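Local coordinates for protein DNA polymerase II large subunit (Pyrococcus horikoshii, PDB 7OEC) that carries an intein that probably excises itself from the large subunit of an archaeal replicative DNA polymerase by protein splicing, joining the flanking polypeptides, at residues A75-L86 / V133-P144. The protein carries 2 engineered substitutions. Sequence-based numbering, arbitrary orientation. Where two conformers were deposited one is given.
Sequences ATDHLIRFELEL and VAVKKIEFIEPP
Glu83 O accepts two backbone N-H groups, from Lys136 N at 2.8 Å and from Lys137 N at 3.1 Å. Two successive residues facing one define a classic beta bulge, and the antiparallel register slips by one between Glu83 and Leu84. Beyond it Glu85 N meets Ala134 O, while Glu85 OE1 turns its anti lone pair to Ala134 N (3.0 Å, N-H...O 167°), a side chain supplying the return bond. On one face the Glu83 carboxylate links charges: OE2 lies 3.3 Å from Arg81 NE, in the guanidinium plane, and OE1 makes a long 4.0 Å salt bridge to Lys136 NZ. In one of two modelled conformers Glu139 OE1 comes within 3.6 Å of Glu83 OE2, so this like-charge approach is doubtful. Ile80, Phe82, Ile138 and Phe140 share the other face. Ile80 CG2, anti to its backbone N because chi1 is -61°, presses on Ile138 CG2 at a tight 3.5 Å and also sits over a face of the Phe82 ring near its rim. At the far end Pro143 CD lies over one face of the His78 ring, whose NE2 is 3.6 Å from Glu142 OE2, ring and carboxylate planes 45° apart. With an alanine in place of His78, Pro143 would probably lose its aromatic cover and the Glu142 carboxylate its imidazole neighbour. These strands are the central pair of a four-stranded antiparallel sheet in the intein splicing domain: strand 89-93 flanks 79-84, its Glu91 salt-bridging Arg81 NH1, and strand 119-123 borders 130-141, with Ile120 against Leu84 and Val135.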
# COMPACT_ATOMS: atom_id res chain seq x y z
N ALA A 75 -3.81 1.65 -16.48
CA ALA A 75 -4.18 0.35 -15.97
C ALA A 75 -4.05 -0.68 -17.10
O ALA A 75 -4.51 -0.45 -18.22
CB ALA A 75 -5.62 0.43 -15.46
N THR A 76 -3.40 -1.79 -16.82
CA THR A 76 -3.32 -2.89 -17.77
C THR A 76 -3.86 -4.15 -17.14
O THR A 76 -4.81 -4.77 -17.64
CB THR A 76 -1.84 -3.01 -18.20
OG1 THR A 76 -1.02 -3.33 -17.07
CG2 THR A 76 -1.31 -1.65 -18.78
N ASP A 77 -3.38 -4.50 -15.98
CA ASP A 77 -3.68 -5.85 -15.56
C ASP A 77 -4.88 -5.86 -14.63
O ASP A 77 -5.46 -4.84 -14.26
CB ASP A 77 -2.42 -6.59 -15.09
CG ASP A 77 -1.77 -5.96 -13.88
OD1 ASP A 77 -2.49 -5.95 -12.85
OD2 ASP A 77 -0.58 -5.53 -13.95
N HIS A 78 -5.35 -7.07 -14.38
CA HIS A 78 -6.41 -7.25 -13.43
C HIS A 78 -5.90 -6.85 -12.07
O HIS A 78 -4.69 -6.76 -11.80
CB HIS A 78 -6.78 -8.72 -13.35
CG HIS A 78 -7.57 -9.21 -14.52
ND1 HIS A 78 -7.23 -8.93 -15.82
CD2 HIS A 78 -8.71 -9.94 -14.56
CE1 HIS A 78 -8.14 -9.46 -16.63
NE2 HIS A 78 -9.01 -10.12 -15.89
N LEU A 79 -6.82 -6.61 -11.21
CA LEU A 79 -6.46 -6.47 -9.83
C LEU A 79 -6.85 -7.73 -9.10
O LEU A 79 -7.65 -8.54 -9.56
CB LEU A 79 -7.20 -5.29 -9.23
CG LEU A 79 -7.02 -3.91 -9.84
CD1 LEU A 79 -8.02 -2.92 -9.18
CD2 LEU A 79 -5.67 -3.42 -9.66
N ILE A 80 -6.26 -7.89 -7.93
CA ILE A 80 -6.65 -8.90 -6.96
C ILE A 80 -7.15 -8.18 -5.71
O ILE A 80 -6.49 -7.25 -5.22
CB ILE A 80 -5.48 -9.85 -6.65
CG1 ILE A 80 -5.05 -10.56 -7.96
CG2 ILE A 80 -5.87 -10.87 -5.60
CD1 ILE A 80 -3.92 -11.45 -7.75
N ARG A 81 -8.29 -8.60 -5.22
CA ARG A 81 -8.86 -8.09 -3.99
C ARG A 81 -8.77 -9.16 -2.91
O ARG A 81 -9.17 -10.31 -3.12
CB ARG A 81 -10.31 -7.69 -4.20
CG ARG A 81 -11.01 -7.14 -2.96
CD ARG A 81 -12.43 -6.81 -3.32
NE ARG A 81 -13.24 -6.53 -2.15
CZ ARG A 81 -13.29 -5.37 -1.52
NH1 ARG A 81 -12.53 -4.33 -1.93
NH2 ARG A 81 -14.14 -5.25 -0.50
N PHE A 82 -8.23 -8.77 -1.78
CA PHE A 82 -8.13 -9.60 -0.59
C PHE A 82 -9.13 -9.11 0.43
O PHE A 82 -9.11 -7.93 0.81
CB PHE A 82 -6.73 -9.47 -0.03
CG PHE A 82 -5.67 -9.88 -0.99
CD1 PHE A 82 -5.43 -11.22 -1.22
CD2 PHE A 82 -4.97 -8.93 -1.69
CE1 PHE A 82 -4.52 -11.62 -2.13
CE2 PHE A 82 -3.96 -9.32 -2.57
CZ PHE A 82 -3.74 -10.67 -2.80
N GLU A 83 -10.00 -10.01 0.86
CA GLU A 83 -10.95 -9.74 1.93
C GLU A 83 -10.42 -10.48 3.13
O GLU A 83 -10.17 -11.69 3.05
CB GLU A 83 -12.34 -10.26 1.55
CG GLU A 83 -12.74 -9.59 0.22
CD GLU A 83 -14.10 -9.99 -0.31
OE1 GLU A 83 -14.74 -10.84 0.36
OE2 GLU A 83 -14.53 -9.43 -1.36
N LEU A 84 -10.33 -9.77 4.23
CA LEU A 84 -9.72 -10.25 5.44
C LEU A 84 -10.75 -10.55 6.53
O LEU A 84 -11.86 -10.01 6.58
CB LEU A 84 -8.73 -9.20 5.95
CG LEU A 84 -7.73 -8.70 4.86
CD1 LEU A 84 -6.69 -7.77 5.48
CD2 LEU A 84 -7.03 -9.85 4.19
N GLU A 85 -10.31 -11.42 7.43
CA GLU A 85 -11.01 -11.64 8.67
C GLU A 85 -11.20 -10.27 9.32
O GLU A 85 -10.31 -9.42 9.33
CB GLU A 85 -10.15 -12.57 9.54
CG GLU A 85 -10.67 -12.94 10.84
CD GLU A 85 -9.65 -13.73 11.69
OE1 GLU A 85 -8.43 -13.89 11.33
OE2 GLU A 85 -10.11 -14.23 12.74
N LEU A 86 -12.40 -10.05 9.83
CA LEU A 86 -12.87 -8.82 10.47
C LEU A 86 -13.33 -7.77 9.47
O LEU A 86 -13.83 -6.71 9.89
CB LEU A 86 -11.95 -8.21 11.52
CG LEU A 86 -11.42 -9.22 12.55
CD1 LEU A 86 -10.59 -8.47 13.52
CD2 LEU A 86 -12.50 -9.94 13.27
N VAL A 133 -4.63 -11.00 11.00
CA VAL A 133 -5.92 -11.33 10.41
C VAL A 133 -5.71 -12.25 9.22
O VAL A 133 -4.81 -12.04 8.40
CB VAL A 133 -6.77 -10.10 9.99
CG1 VAL A 133 -7.18 -9.28 11.22
CG2 VAL A 133 -6.08 -9.26 8.96
N ALA A 134 -6.55 -13.25 9.08
CA ALA A 134 -6.42 -14.17 7.96
C ALA A 134 -7.09 -13.64 6.69
O ALA A 134 -8.11 -12.95 6.73
CB ALA A 134 -7.04 -15.51 8.35
N VAL A 135 -6.51 -13.99 5.53
CA VAL A 135 -7.19 -13.80 4.25
C VAL A 135 -8.35 -14.77 4.18
O VAL A 135 -8.17 -15.99 4.28
CB VAL A 135 -6.23 -14.02 3.07
CG1 VAL A 135 -6.96 -13.87 1.75
CG2 VAL A 135 -5.07 -13.02 3.11
N LYS A 136 -9.55 -14.23 3.97
CA LYS A 136 -10.77 -15.02 3.95
C LYS A 136 -11.25 -15.30 2.53
O LYS A 136 -11.73 -16.40 2.23
CB LYS A 136 -11.87 -14.33 4.77
CG LYS A 136 -13.20 -15.12 4.85
CD LYS A 136 -14.26 -14.43 5.73
CE LYS A 136 -14.65 -13.04 5.17
NZ LYS A 136 -15.07 -13.01 3.69
N LYS A 137 -11.02 -14.35 1.63
CA LYS A 137 -11.49 -14.51 0.26
C LYS A 137 -10.59 -13.72 -0.67
O LYS A 137 -10.14 -12.64 -0.32
CB LYS A 137 -12.92 -14.02 0.08
CG LYS A 137 -13.49 -14.44 -1.26
CD LYS A 137 -14.94 -13.97 -1.41
CE LYS A 137 -15.56 -14.44 -2.75
NZ LYS A 137 -16.10 -15.86 -2.71
N ILE A 138 -10.36 -14.26 -1.85
CA ILE A 138 -9.54 -13.61 -2.87
C ILE A 138 -10.36 -13.56 -4.15
O ILE A 138 -10.96 -14.56 -4.55
CB ILE A 138 -8.23 -14.37 -3.09
CG1 ILE A 138 -7.52 -14.49 -1.76
CG2 ILE A 138 -7.36 -13.63 -4.13
CD1 ILE A 138 -6.21 -15.22 -1.87
N GLU A 139 -10.40 -12.37 -4.76
CA GLU A 139 -11.14 -12.15 -5.99
C GLU A 139 -10.27 -11.54 -7.06
O GLU A 139 -9.47 -10.65 -6.77
CB GLU A 139 -12.27 -11.12 -5.81
CG GLU A 139 -13.25 -11.45 -4.71
CD GLU A 139 -14.45 -10.57 -4.77
OE1 GLU A 139 -14.30 -9.35 -4.91
OE2 GLU A 139 -15.55 -11.11 -4.70
N PHE A 140 -10.46 -11.95 -8.29
CA PHE A 140 -9.81 -11.32 -9.43
C PHE A 140 -10.80 -10.31 -9.98
O PHE A 140 -11.99 -10.63 -10.15
CB PHE A 140 -9.49 -12.32 -10.52
CG PHE A 140 -8.20 -13.03 -10.34
CD1 PHE A 140 -8.17 -14.33 -9.85
CD2 PHE A 140 -7.02 -12.43 -10.68
CE1 PHE A 140 -6.97 -14.99 -9.68
CE2 PHE A 140 -5.83 -13.10 -10.53
CZ PHE A 140 -5.81 -14.38 -10.02
N ILE A 141 -10.33 -9.09 -10.24
CA ILE A 141 -11.20 -7.98 -10.61
C ILE A 141 -10.72 -7.39 -11.92
O ILE A 141 -9.53 -7.13 -12.07
CB ILE A 141 -11.24 -6.93 -9.48
CG1 ILE A 141 -11.89 -7.63 -8.27
CG2 ILE A 141 -11.93 -5.64 -9.93
CD1 ILE A 141 -11.95 -6.76 -7.14
N GLU A 142 -11.63 -7.21 -12.88
CA GLU A 142 -11.26 -6.61 -14.15
C GLU A 142 -10.87 -5.17 -13.87
O GLU A 142 -11.47 -4.56 -12.98
CB GLU A 142 -12.47 -6.64 -15.08
CG GLU A 142 -12.75 -8.00 -15.72
CD GLU A 142 -11.92 -8.26 -16.96
OE1 GLU A 142 -11.12 -7.39 -17.35
OE2 GLU A 142 -12.07 -9.35 -17.54
N PRO A 143 -9.85 -4.62 -14.53
CA PRO A 143 -9.43 -3.27 -14.18
C PRO A 143 -10.61 -2.32 -14.32
O PRO A 143 -11.24 -2.27 -15.38
CB PRO A 143 -8.32 -2.94 -15.18
CG PRO A 143 -8.57 -3.94 -16.35
CD PRO A 143 -9.03 -5.17 -15.63
N PRO A 144 -10.94 -1.56 -13.27
CA PRO A 144 -12.16 -0.74 -13.26
C PRO A 144 -12.01 0.77 -13.49
O PRO A 144 -13.03 1.51 -13.48
CB PRO A 144 -12.63 -0.97 -11.83
CG PRO A 144 -11.36 -1.05 -11.07
CD PRO A 144 -10.43 -1.82 -11.92